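PDB 3WQB: aeromonas extracellular serine protease, which cleaves peptide bonds after two basic residues, one of them lysine, as a calcium-binding secreted serine protease and probable virulence factor. Local coordinates for residues I122-D127 with A139-F144; Y228-T233 with S509-S514; S259-D264 with P410-G415; V381-S386 with R391-L396. The protein carries 1 engineered substitution. All coordinates share one frame; numbering follows the deposited sequence.

Interaction 1. Residues I122-D127 with A139-F144. With CA (calcium ion), chain C.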
loop_
_atom_site.group_PDB
_atom_site.type_symbol
_atom_site.label_atom_id
_atom_site.label_comp_id
_atom_site.label_asym_id
_atom_site.label_seq_id
_atom_site.Cartn_x
_atom_site.Cartn_y
_atom_site.Cartn_z
ATOM N N ILE A 122 1.163 -17.609 -1.929
ATOM C CA ILE A 122 1.903 -16.941 -2.989
ATOM C C ILE A 122 3.373 -16.804 -2.567
ATOM O O ILE A 122 4.286 -17.046 -3.364
ATOM C CB ILE A 122 1.267 -15.587 -3.338
ATOM C CG1 ILE A 122 -0.090 -15.812 -4.013
ATOM C CG2 ILE A 122 2.204 -14.740 -4.211
ATOM C CD1 ILE A 122 -0.953 -14.567 -4.057
ATOM N N ILE A 123 3.595 -16.429 -1.313
ATOM C CA ILE A 123 4.956 -16.279 -0.813
ATOM C C ILE A 123 5.683 -17.601 -0.654
ATOM O O ILE A 123 6.801 -17.759 -1.150
ATOM C CB ILE A 123 4.997 -15.542 0.539
ATOM C CG1 ILE A 123 4.251 -14.211 0.465
ATOM C CG2 ILE A 123 6.439 -15.309 0.978
ATOM C CD1 ILE A 123 4.150 -13.492 1.779
ATOM N N ALA A 124 5.051 -18.549 0.033
ATOM C CA ALA A 124 5.805 -19.657 0.606
ATOM C C ALA A 124 5.055 -20.991 0.683
ATOM O O ALA A 124 5.295 -21.786 1.593
ATOM C CB ALA A 124 6.338 -19.255 1.983
ATOM N N ALA A 125 4.177 -21.269 -0.279
ATOM C CA ALA A 125 3.626 -22.627 -0.362
ATOM C C ALA A 125 4.794 -23.609 -0.461
ATOM O O ALA A 125 5.781 -23.363 -1.165
ATOM C CB ALA A 125 2.667 -22.773 -1.538
ATOM N N VAL A 126 4.670 -24.717 0.253
ATOM C CA VAL A 126 5.763 -25.676 0.382
ATOM C C VAL A 126 6.068 -26.363 -0.953
ATOM O O VAL A 126 5.160 -26.679 -1.732
ATOM C CB VAL A 126 5.436 -26.713 1.495
ATOM C CG1 VAL A 126 6.519 -27.780 1.618
ATOM C CG2 VAL A 126 5.263 -25.988 2.812
ATOM N N ASP A 127 7.355 -26.547 -1.232
ATOM C CA ASP A 127 7.790 -27.270 -2.417
ATOM C C ASP A 127 7.781 -28.771 -2.123
ATOM O O ASP A 127 8.657 -29.291 -1.435
ATOM C CB ASP A 127 9.191 -26.812 -2.810
ATOM C CG ASP A 127 9.625 -27.336 -4.159
ATOM O OD1 ASP A 127 8.761 -27.745 -4.957
ATOM O OD2 ASP A 127 10.846 -27.307 -4.425
ATOM N N ALA A 139 11.087 -19.897 2.574
ATOM C CA ALA A 139 10.889 -18.827 3.550
ATOM C C ALA A 139 9.992 -19.318 4.693
ATOM O O ALA A 139 9.231 -20.282 4.525
ATOM C CB ALA A 139 10.306 -17.590 2.877
ATOM N N GLN A 140 10.080 -18.651 5.841
ATOM C CA GLN A 140 9.299 -19.032 7.027
ATOM C C GLN A 140 8.261 -17.972 7.347
ATOM O O GLN A 140 8.564 -16.786 7.330
ATOM C CB GLN A 140 10.211 -19.260 8.232
ATOM C CG GLN A 140 11.161 -20.441 8.074
ATOM C CD GLN A 140 10.681 -21.687 8.786
ATOM O OE1 GLN A 140 9.952 -22.499 8.219
ATOM N NE2 GLN A 140 11.104 -21.852 10.036
ATOM N N LEU A 141 7.048 -18.416 7.660
ATOM C CA LEU A 141 5.907 -17.514 7.851
ATOM C C LEU A 141 5.442 -17.391 9.290
ATOM O O LEU A 141 5.472 -18.369 10.060
ATOM C CB LEU A 141 4.705 -18.015 7.052
ATOM C CG LEU A 141 4.837 -18.161 5.545
ATOM C CD1 LEU A 141 3.719 -19.066 5.035
ATOM C CD2 LEU A 141 4.794 -16.784 4.909
ATOM N N GLN A 142 5.006 -16.183 9.638
ATOM C CA GLN A 142 4.140 -15.961 10.789
ATOM C C GLN A 142 2.885 -15.249 10.312
ATOM O O GLN A 142 2.926 -14.492 9.339
ATOM C CB GLN A 142 4.807 -15.062 11.820
ATOM C CG GLN A 142 5.955 -15.656 12.580
ATOM C CD GLN A 142 6.648 -14.592 13.402
ATOM O OE1 GLN A 142 6.611 -13.401 13.062
ATOM N NE2 GLN A 142 7.281 -15.009 14.495
ATOM N N GLY A 143 1.775 -15.466 11.010
ATOM C CA GLY A 143 0.530 -14.762 10.692
ATOM C C GLY A 143 0.005 -13.963 11.873
ATOM O O GLY A 143 0.071 -14.420 13.017
ATOM N N PHE A 144 -0.518 -12.773 11.588
ATOM C CA PHE A 144 -1.117 -11.918 12.608
ATOM C C PHE A 144 -2.421 -11.421 12.007
ATOM O O PHE A 144 -2.406 -10.693 11.014
ATOM C CB PHE A 144 -0.180 -10.756 12.952
ATOM C CG PHE A 144 1.156 -11.204 13.447
ATOM C CD1 PHE A 144 1.328 -11.574 14.771
ATOM C CD2 PHE A 144 2.244 -11.273 12.585
ATOM C CE1 PHE A 144 2.565 -12.020 15.244
ATOM C CE2 PHE A 144 3.475 -11.708 13.046
ATOM C CZ PHE A 144 3.639 -12.090 14.371
HETATM CA CA CA C . 3.247 -27.577 -2.639
#
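A124 meets A139 and L141 through its single methyl. A124 CB lies 4.0 Å from L141 CG, and the two methyls of L141 are almost equally near: CD1 is 4.0 Å and CD2 4.1 Å from A124 CB. The fork of the leucine therefore faces the alanine with its branch point, not with one tip. L141 CG stands anti to its own carbonyl carbon (chi1 -59°), which brings the fork round to A124. The other neighbour is A139, whose CB is 4.4 Å from A124 CB. The carbonyl oxygen of A139 also lies against that methyl. All these contacts are van der Waals in kind, and all three residues are buried.

In the next shell, A124 O accepts a hydrogen bond from N91 ND2. Further on, in the loop, V126 O binds a calcium ion at 2.3 Å. N29, D87, N128, I130 and T132 complete this site. D127 adds a second-shell link, since its OD1 accepts from the amide of N29, itself a ligand. A loop that wraps calcium after the helix that begins at H115, the predicted charge-relay histidine, recalls the strong calcium site of subtilisin.

In the fold, strand 73-77, helix 115-124 and strand 140-144 form a beta-alpha-beta unit. Strand 140-144 is at the edge of the parallel sheet. L141 and I123 both rest on V76 of the adjacent strand 73-77. I122 and I123 also pack on helix 335-352, and F144 packs on helix 155-164.

Interaction 2. Residues Y228-T233 with S509-S514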
loop_
_atom_site.group_PDB
_atom_site.type_symbol
_atom_site.label_atom_id
_atom_site.label_comp_id
_atom_site.label_asym_id
_atom_site.label_seq_id
_atom_site.Cartn_x
_atom_site.Cartn_y
_atom_site.Cartn_z
ATOM N N TYR A 228 -20.187 1.386 2.036
ATOM C CA TYR A 228 -20.574 2.014 0.764
ATOM C C TYR A 228 -19.523 1.748 -0.299
ATOM O O TYR A 228 -18.339 1.620 0.008
ATOM C CB TYR A 228 -20.739 3.532 0.915
ATOM C CG TYR A 228 -21.960 3.961 1.700
ATOM C CD1 TYR A 228 -21.960 3.930 3.096
ATOM C CD2 TYR A 228 -23.114 4.407 1.047
ATOM C CE1 TYR A 228 -23.078 4.323 3.826
ATOM C CE2 TYR A 228 -24.241 4.810 1.770
ATOM C CZ TYR A 228 -24.215 4.763 3.157
ATOM O OH TYR A 228 -25.320 5.156 3.876
ATOM N N VAL A 229 -19.963 1.658 -1.548
ATOM C CA VAL A 229 -19.059 1.600 -2.690
ATOM C C VAL A 229 -19.277 2.855 -3.534
ATOM O O VAL A 229 -20.419 3.219 -3.842
ATOM C CB VAL A 229 -19.265 0.325 -3.554
ATOM C CG1 VAL A 229 -18.246 0.262 -4.686
ATOM C CG2 VAL A 229 -19.171 -0.937 -2.708
ATOM N N LEU A 230 -18.179 3.520 -3.882
ATOM C CA LEU A 230 -18.216 4.732 -4.699
ATOM C C LEU A 230 -17.459 4.539 -6.001
ATOM O O LEU A 230 -16.385 3.940 -6.019
ATOM C CB LEU A 230 -17.603 5.931 -3.960
ATOM C CG LEU A 230 -18.177 6.364 -2.615
ATOM C CD1 LEU A 230 -17.552 5.543 -1.485
ATOM C CD2 LEU A 230 -17.910 7.862 -2.411
ATOM N N ASN A 231 -18.016 5.068 -7.085
ATOM C CA ASN A 231 -17.330 5.121 -8.371
ATOM C C ASN A 231 -17.865 6.301 -9.162
ATOM O O ASN A 231 -19.011 6.706 -8.963
ATOM C CB ASN A 231 -17.530 3.818 -9.166
ATOM C CG ASN A 231 -18.963 3.639 -9.652
ATOM O OD1 ASN A 231 -19.845 3.247 -8.895
ATOM N ND2 ASN A 231 -19.190 3.926 -10.925
ATOM N N ARG A 232 -17.041 6.849 -10.049
ATOM C CA ARG A 232 -17.473 7.929 -10.924
ATOM C C ARG A 232 -18.364 7.373 -12.009
ATOM O O ARG A 232 -18.133 6.283 -12.527
ATOM C CB ARG A 232 -16.278 8.653 -11.551
ATOM C CG ARG A 232 -15.404 9.333 -10.513
ATOM C CD ARG A 232 -14.447 10.346 -11.118
ATOM N NE ARG A 232 -13.817 11.153 -10.069
ATOM C CZ ARG A 232 -14.421 12.169 -9.454
ATOM N NH1 ARG A 232 -15.656 12.524 -9.805
ATOM N NH2 ARG A 232 -13.800 12.850 -8.505
ATOM N N THR A 233 -19.404 8.127 -12.332
ATOM C CA THR A 233 -20.215 7.828 -13.499
ATOM C C THR A 233 -19.884 8.884 -14.542
ATOM O O THR A 233 -19.329 9.931 -14.216
ATOM C CB THR A 233 -21.720 7.788 -13.158
ATOM O OG1 THR A 233 -22.468 7.460 -14.337
ATOM C CG2 THR A 233 -22.205 9.113 -12.601
ATOM N N SER A 509 -10.617 10.307 -5.487
ATOM C CA SER A 509 -11.738 9.978 -4.616
ATOM C C SER A 509 -11.953 10.921 -3.432
ATOM O O SER A 509 -12.761 10.618 -2.556
ATOM C CB SER A 509 -11.618 8.529 -4.128
ATOM O OG SER A 509 -10.561 8.398 -3.192
ATOM N N LEU A 510 -11.249 12.055 -3.400
ATOM C CA LEU A 510 -11.456 13.037 -2.325
ATOM C C LEU A 510 -12.747 13.833 -2.501
ATOM O O LEU A 510 -12.741 15.066 -2.514
ATOM C CB LEU A 510 -10.247 13.971 -2.177
ATOM C CG LEU A 510 -8.933 13.298 -1.786
ATOM C CD1 LEU A 510 -7.810 14.318 -1.762
ATOM C CD2 LEU A 510 -9.070 12.600 -0.436
ATOM N N VAL A 511 -13.853 13.105 -2.586
ATOM C CA VAL A 511 -15.176 13.689 -2.839
ATOM C C VAL A 511 -15.959 13.976 -1.546
ATOM O O VAL A 511 -17.153 14.297 -1.592
ATOM C CB VAL A 511 -16.005 12.769 -3.774
ATOM C CG1 VAL A 511 -15.322 12.611 -5.135
ATOM C CG2 VAL A 511 -16.256 11.398 -3.114
ATOM N N GLY A 512 -15.276 13.872 -0.406
ATOM C CA GLY A 512 -15.900 14.010 0.904
ATOM C C GLY A 512 -16.549 15.348 1.182
ATOM O O GLY A 512 -17.468 15.423 2.002
ATOM N N GLN A 513 -16.093 16.407 0.518
ATOM C CA GLN A 513 -16.722 17.715 0.707
ATOM C C GLN A 513 -18.144 17.711 0.157
ATOM O O GLN A 513 -19.059 18.240 0.795
ATOM C CB GLN A 513 -15.901 18.820 0.060
ATOM C CG GLN A 513 -14.529 18.992 0.676
ATOM C CD GLN A 513 -13.592 19.783 -0.226
ATOM O OE1 GLN A 513 -13.388 19.439 -1.392
ATOM N NE2 GLN A 513 -13.026 20.848 0.312
ATOM N N SER A 514 -18.324 17.088 -1.005
ATOM C CA SER A 514 -19.642 16.927 -1.605
ATOM C C SER A 514 -20.513 15.977 -0.788
ATOM O O SER A 514 -21.704 16.237 -0.585
ATOM C CB SER A 514 -19.527 16.451 -3.053
ATOM O OG SER A 514 -18.914 17.448 -3.850
#
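L230 and R232, on strand 228-233, meet V511, the N-cap residue of helix 512-520. This is a junction between the subtilisin domain and the P-domain, as in the furin subfamily. The strand is extended and sits between strand 222-225 and P-domain strand 559-565 in an antiparallel sheet. The partner segment is bent. L510 is the centre of an inverse gamma turn, with a weak bond of 2.7 Å from V511 N to S509 O.

V511 touches the strand with both branches. Its CG2 lies 4.0 Å from L230 CD2, and these side chains slide past each other. Its CG1 lies 3.7 Å from R232 NH2 and approaches the guanidinium obliquely. The same valine also packs on L574 and E576 of strand 571-576.

R232 reaches V511 because its chain is extended from CG to NE. Its polar end is held by P-domain atoms from two chain regions. NE donates to F507 O, and NH2 donates to N508 O, in the residues just before S509. These two bonds should fix the rotation of the guanidinium. The remaining nitrogen, R232 NH1, makes a salt bridge with E576 OE2.

Interaction 3. Residues S259-D264 with P410-G415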
loop_
_atom_site.group_PDB
_atom_site.type_symbol
_atom_site.label_atom_id
_atom_site.label_comp_id
_atom_site.label_asym_id
_atom_site.label_seq_id
_atom_site.Cartn_x
_atom_site.Cartn_y
_atom_site.Cartn_z
ATOM N N SER A 259 1.967 -1.840 -7.296
ATOM C CA SER A 259 0.779 -1.976 -8.126
ATOM C C SER A 259 0.685 -3.397 -8.700
ATOM O O SER A 259 1.653 -4.163 -8.671
ATOM C CB SER A 259 0.817 -0.956 -9.252
ATOM O OG SER A 259 1.918 -1.183 -10.116
ATOM N N ALA A 260 -0.492 -3.738 -9.225
ATOM C CA ALA A 260 -0.748 -5.079 -9.719
ATOM C C ALA A 260 -0.750 -5.123 -11.241
ATOM O O ALA A 260 -1.319 -4.243 -11.916
ATOM C CB ALA A 260 -2.083 -5.582 -9.205
ATOM N N LEU A 261 -0.140 -6.187 -11.760
ATOM C CA LEU A 261 -0.066 -6.487 -13.191
ATOM C C LEU A 261 -0.871 -7.748 -13.494
ATOM O O LEU A 261 -0.892 -8.686 -12.694
ATOM C CB LEU A 261 1.404 -6.736 -13.577
ATOM C CG LEU A 261 1.690 -6.939 -15.068
ATOM C CD1 LEU A 261 2.431 -5.729 -15.619
ATOM C CD2 LEU A 261 2.475 -8.226 -15.307
ATOM N N ASN A 262 -1.535 -7.769 -14.651
ATOM C CA ASN A 262 -2.260 -8.976 -15.068
ATOM C C ASN A 262 -1.451 -9.869 -16.007
ATOM O O ASN A 262 -0.316 -9.542 -16.382
ATOM C CB ASN A 262 -3.651 -8.652 -15.625
ATOM C CG ASN A 262 -3.613 -7.923 -16.950
ATOM O OD1 ASN A 262 -2.675 -8.066 -17.736
ATOM N ND2 ASN A 262 -4.672 -7.172 -17.229
ATOM N N ALA A 263 -2.025 -11.016 -16.360
ATOM C CA ALA A 263 -1.329 -11.996 -17.189
ATOM C C ALA A 263 -1.057 -11.547 -18.626
ATOM O O ALA A 263 -0.274 -12.191 -19.330
ATOM C CB ALA A 263 -2.046 -13.343 -17.156
ATOM N N ASP A 264 -1.725 -10.469 -19.055
ATOM C CA ASP A 264 -1.486 -9.860 -20.366
ATOM C C ASP A 264 -0.336 -8.857 -20.343
ATOM O O ASP A 264 0.015 -8.293 -21.380
ATOM C CB ASP A 264 -2.743 -9.153 -20.859
ATOM C CG ASP A 264 -3.908 -10.092 -21.026
ATOM O OD1 ASP A 264 -3.713 -11.174 -21.615
ATOM O OD2 ASP A 264 -5.023 -9.748 -20.574
ATOM N N PRO A 410 3.958 6.131 -13.036
ATOM C CA PRO A 410 3.113 5.966 -11.854
ATOM C C PRO A 410 2.311 4.660 -11.889
ATOM O O PRO A 410 1.889 4.176 -10.842
ATOM C CB PRO A 410 2.181 7.186 -11.909
ATOM C CG PRO A 410 2.182 7.584 -13.347
ATOM C CD PRO A 410 3.564 7.320 -13.822
ATOM N N THR A 411 2.106 4.088 -13.076
ATOM C CA THR A 411 1.383 2.822 -13.167
ATOM C C THR A 411 2.231 1.632 -12.700
ATOM O O THR A 411 1.749 0.789 -11.933
ATOM C CB THR A 411 0.841 2.596 -14.592
ATOM O OG1 THR A 411 -0.088 3.636 -14.898
ATOM C CG2 THR A 411 0.147 1.250 -14.700
ATOM N N TYR A 412 3.472 1.560 -13.172
ATOM C CA TYR A 412 4.312 0.383 -12.959
ATOM C C TYR A 412 5.509 0.635 -12.043
ATOM O O TYR A 412 6.317 -0.268 -11.823
ATOM C CB TYR A 412 4.785 -0.165 -14.320
ATOM C CG TYR A 412 3.648 -0.478 -15.256
ATOM C CD1 TYR A 412 2.839 -1.590 -15.041
ATOM C CD2 TYR A 412 3.369 0.344 -16.339
ATOM C CE1 TYR A 412 1.785 -1.875 -15.879
ATOM C CE2 TYR A 412 2.314 0.070 -17.187
ATOM C CZ TYR A 412 1.525 -1.049 -16.947
ATOM O OH TYR A 412 0.470 -1.348 -17.776
ATOM N N GLY A 413 5.631 1.857 -11.520
ATOM C CA GLY A 413 6.839 2.233 -10.793
ATOM C C GLY A 413 8.041 2.114 -11.722
ATOM O O GLY A 413 8.014 2.573 -12.873
ATOM N N PHE A 414 9.103 1.488 -11.220
ATOM C CA PHE A 414 10.287 1.222 -12.029
ATOM C C PHE A 414 10.084 0.064 -13.006
ATOM O O PHE A 414 10.911 -0.155 -13.895
ATOM C CB PHE A 414 11.512 1.009 -11.131
ATOM C CG PHE A 414 11.887 2.242 -10.370
ATOM C CD1 PHE A 414 11.615 2.353 -9.006
ATOM C CD2 PHE A 414 12.443 3.332 -11.037
ATOM C CE1 PHE A 414 11.927 3.523 -8.316
ATOM C CE2 PHE A 414 12.748 4.503 -10.360
ATOM C CZ PHE A 414 12.492 4.600 -9.001
ATOM N N GLY A 415 8.969 -0.649 -12.858
ATOM C CA GLY A 415 8.618 -1.723 -13.773
ATOM C C GLY A 415 8.225 -3.012 -13.088
ATOM O O GLY A 415 8.112 -3.087 -11.858
#
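Strand 255-261 of the central parallel sheet meets a type II' beta turn here, with S259 and L261 touching T411 and Y412. The turn runs from Y412 to G415 and lies in the loop before helix 419-426. G415 N closes it with a bond of 2.9 Å to Y412 O. G413 takes the corner with a positive phi of 60°, a conformation easy for glycine.

One hydrogen bond ties the strand to the loop. S259 OG donates to T411 O over 2.7 Å. The hydroxyl lies in the plane of that carbonyl, with a C=O...OG angle of 153°. To get there, OG sits between the backbone N and the carbonyl carbon of S259 (chi1 63°). This satisfies a buried carbonyl just ahead of the turn.

The second link is apolar. L261 CD1 lies 3.9 Å from Y412 CE1. The leucine and the tyrosine cross at about a right angle, and the methyl comes obliquely to the ring. One ring face of Y412 is covered by T411 CG2, 3.4 Å above its centre. H376 adds an edge-to-face ring contact. The phenol oxygen is bonded to D373 OD2 and R267 N, so the ring is held at its far end too.

Beyond the strand, N262 OD1 accepts from D264 N at 2.9 Å and forms an Asx turn. F414, in the turn itself, makes edge-to-face contacts with F278 and F408. The whole joins the strand end of a subtilisin-like alpha/beta core to a tight turn on the way to helix 419-426.

Interaction 4. Residues V381-S386 with R391-L396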
loop_
_atom_site.group_PDB
_atom_site.type_symbol
_atom_site.label_atom_id
_atom_site.label_comp_id
_atom_site.label_asym_id
_atom_site.label_seq_id
_atom_site.Cartn_x
_atom_site.Cartn_y
_atom_site.Cartn_z
ATOM N N VAL A 381 -6.070 15.947 -19.497
ATOM C CA VAL A 381 -7.259 16.603 -18.979
ATOM C C VAL A 381 -7.460 17.879 -19.769
ATOM O O VAL A 381 -6.538 18.690 -19.892
ATOM C CB VAL A 381 -7.104 16.951 -17.479
ATOM C CG1 VAL A 381 -8.298 17.756 -16.969
ATOM C CG2 VAL A 381 -6.910 15.683 -16.646
ATOM N N SER A 382 -8.668 18.037 -20.307
ATOM C CA SER A 382 -9.034 19.192 -21.118
ATOM C C SER A 382 -9.966 20.115 -20.344
ATOM O O SER A 382 -10.915 19.658 -19.700
ATOM C CB SER A 382 -9.729 18.723 -22.394
ATOM O OG SER A 382 -10.115 19.823 -23.190
ATOM N N TYR A 383 -9.693 21.417 -20.415
ATOM C CA TYR A 383 -10.593 22.424 -19.866
ATOM C C TYR A 383 -10.362 23.767 -20.528
ATOM O O TYR A 383 -9.372 23.960 -21.223
ATOM C CB TYR A 383 -10.438 22.544 -18.345
ATOM C CG TYR A 383 -9.126 23.122 -17.843
ATOM C CD1 TYR A 383 -8.021 22.302 -17.643
ATOM C CD2 TYR A 383 -9.008 24.478 -17.534
ATOM C CE1 TYR A 383 -6.823 22.811 -17.161
ATOM C CE2 TYR A 383 -7.808 25.005 -17.043
ATOM C CZ TYR A 383 -6.720 24.164 -16.851
ATOM O OH TYR A 383 -5.533 24.666 -16.349
ATOM N N THR A 384 -11.288 24.691 -20.294
ATOM C CA THR A 384 -11.176 26.045 -20.799
ATOM C C THR A 384 -11.007 26.976 -19.605
ATOM O O THR A 384 -11.808 26.941 -18.665
ATOM C CB THR A 384 -12.433 26.418 -21.623
ATOM O OG1 THR A 384 -12.602 25.466 -22.680
ATOM C CG2 THR A 384 -12.328 27.824 -22.224
ATOM N N SER A 385 -9.961 27.799 -19.650
ATOM C CA SER A 385 -9.669 28.755 -18.583
ATOM C C SER A 385 -10.652 29.928 -18.573
ATOM O O SER A 385 -11.482 30.044 -19.476
ATOM C CB SER A 385 -8.241 29.280 -18.721
ATOM O OG SER A 385 -8.173 30.265 -19.745
ATOM N N SER A 386 -10.549 30.807 -17.572
ATOM C CA SER A 386 -11.436 31.977 -17.481
ATOM C C SER A 386 -11.165 33.021 -18.565
ATOM O O SER A 386 -12.010 33.888 -18.819
ATOM C CB SER A 386 -11.374 32.623 -16.092
ATOM O OG SER A 386 -11.917 31.759 -15.110
ATOM N N ARG A 391 -6.984 24.404 -22.644
ATOM C CA ARG A 391 -5.784 23.727 -22.178
ATOM C C ARG A 391 -5.934 22.217 -22.236
ATOM O O ARG A 391 -7.019 21.686 -22.028
ATOM C CB ARG A 391 -5.446 24.147 -20.746
ATOM C CG ARG A 391 -5.164 25.635 -20.559
ATOM C CD ARG A 391 -4.447 25.889 -19.247
ATOM N NE ARG A 391 -3.024 25.566 -19.339
ATOM C CZ ARG A 391 -2.284 25.087 -18.341
ATOM N NH1 ARG A 391 -2.822 24.840 -17.152
ATOM N NH2 ARG A 391 -0.999 24.832 -18.540
ATOM N N ASP A 392 -4.831 21.547 -22.545
ATOM C CA ASP A 392 -4.735 20.098 -22.486
ATOM C C ASP A 392 -3.526 19.789 -21.629
ATOM O O ASP A 392 -2.382 19.976 -22.055
ATOM C CB ASP A 392 -4.537 19.517 -23.885
ATOM C CG ASP A 392 -5.545 20.037 -24.882
ATOM O OD1 ASP A 392 -6.757 19.974 -24.592
ATOM O OD2 ASP A 392 -5.119 20.505 -25.958
ATOM N N VAL A 393 -3.778 19.342 -20.404
ATOM C CA VAL A 393 -2.680 19.108 -19.467
ATOM C C VAL A 393 -2.582 17.649 -19.072
ATOM O O VAL A 393 -3.581 16.949 -18.998
ATOM C CB VAL A 393 -2.782 19.997 -18.202
ATOM C CG1 VAL A 393 -2.758 21.484 -18.587
ATOM C CG2 VAL A 393 -4.010 19.661 -17.379
ATOM N N LYS A 394 -1.359 17.194 -18.828
ATOM C CA LYS A 394 -1.118 15.824 -18.410
ATOM C C LYS A 394 -1.629 15.615 -16.978
ATOM O O LYS A 394 -1.228 16.335 -16.059
ATOM C CB LYS A 394 0.373 15.526 -18.530
ATOM C CG LYS A 394 0.786 14.102 -18.242
ATOM C CD LYS A 394 2.175 13.824 -18.813
ATOM C CE LYS A 394 3.231 14.740 -18.221
ATOM N NZ LYS A 394 4.514 14.615 -18.955
ATOM N N GLY A 395 -2.532 14.648 -16.821
ATOM C CA GLY A 395 -3.111 14.288 -15.521
ATOM C C GLY A 395 -2.459 13.055 -14.917
ATOM O O GLY A 395 -2.490 12.858 -13.694
ATOM N N LEU A 396 -1.896 12.211 -15.784
ATOM C CA LEU A 396 -1.130 11.032 -15.371
ATOM C C LEU A 396 -0.135 10.706 -16.469
ATOM O O LEU A 396 -0.487 10.663 -17.627
ATOM C CB LEU A 396 -2.033 9.823 -15.112
ATOM C CG LEU A 396 -1.349 8.610 -14.463
ATOM C CD1 LEU A 396 -1.136 8.848 -12.984
ATOM C CD2 LEU A 396 -2.150 7.330 -14.692
#
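V381, S382 and Y383 pair with V393, D392 and R391 in a beta hairpin. Its strands, 379-384 and 390-396, form a two-stranded antiparallel sheet, and the paired segments run at 148° to each other.

The backbone supplies four hydrogen bonds. In the V381-V393 pair, V381 N donates to V393 O at 2.7 Å. V393 N returns a bond of 2.9 Å to V381 O. In the Y383-R391 pair, Y383 N reaches R391 O at 3.1 Å and R391 N reaches Y383 O at 2.8 Å. S382 and D392 form the non-hydrogen-bonded pair between them. There, CA-H...O contacts run from S382 CA to R391 O and from D392 CA to V381 O. The regular pairing gives way to a classic bulge, where G395 and L396 both face V379.

Apolar contacts lie on the face of V381, Y383, R391 and V393. V381 CB is 4.1 Å from V393 CG2. V393 CG2 also meets the edge of the Y383 ring.

Y383 and R391 lie side by side. R391 CB sits over the ring face in a CH-pi contact, 4.2 Å from the centroid. The arginine chain bends at chi3 (78°) and curls its end toward the phenol. The guanidinium stands nearly upright to the ring, with planes 88° apart. V393, from the same strand as R391, covers one guanidinium face with CG1, 3.5 Å above its centre. Y383 OH is also hydrogen-bonded to G456 O, across in the P-domain. In the guanidinium plane, R391 NH1 donates to Y383 OH over 2.8 Å.

How the interactions relate
Interactions 1 and 3 reach the same parallel sheet, with centres 24 Å apart. Interaction 3 is the nearer of the two to the centre of the chain. Its S259 side chain is about 12 Å from that of A336, the engineered residue at a predicted charge-relay position. Interactions 2 and 4 have centres 22 Å apart, and both lie near the third calcium site, in the P-domain. The side chain of Y383 is about 8 Å, and that of R232 about 11 Å, from a bound calcium. Interaction 1 supplies one ligand, V126 O, to a different calcium. Interactions 3 and 4 touch directly: P410 CG packs on L396 CD1 at 3.6 Å. Both are nested inside the chain loop closed by interaction 2.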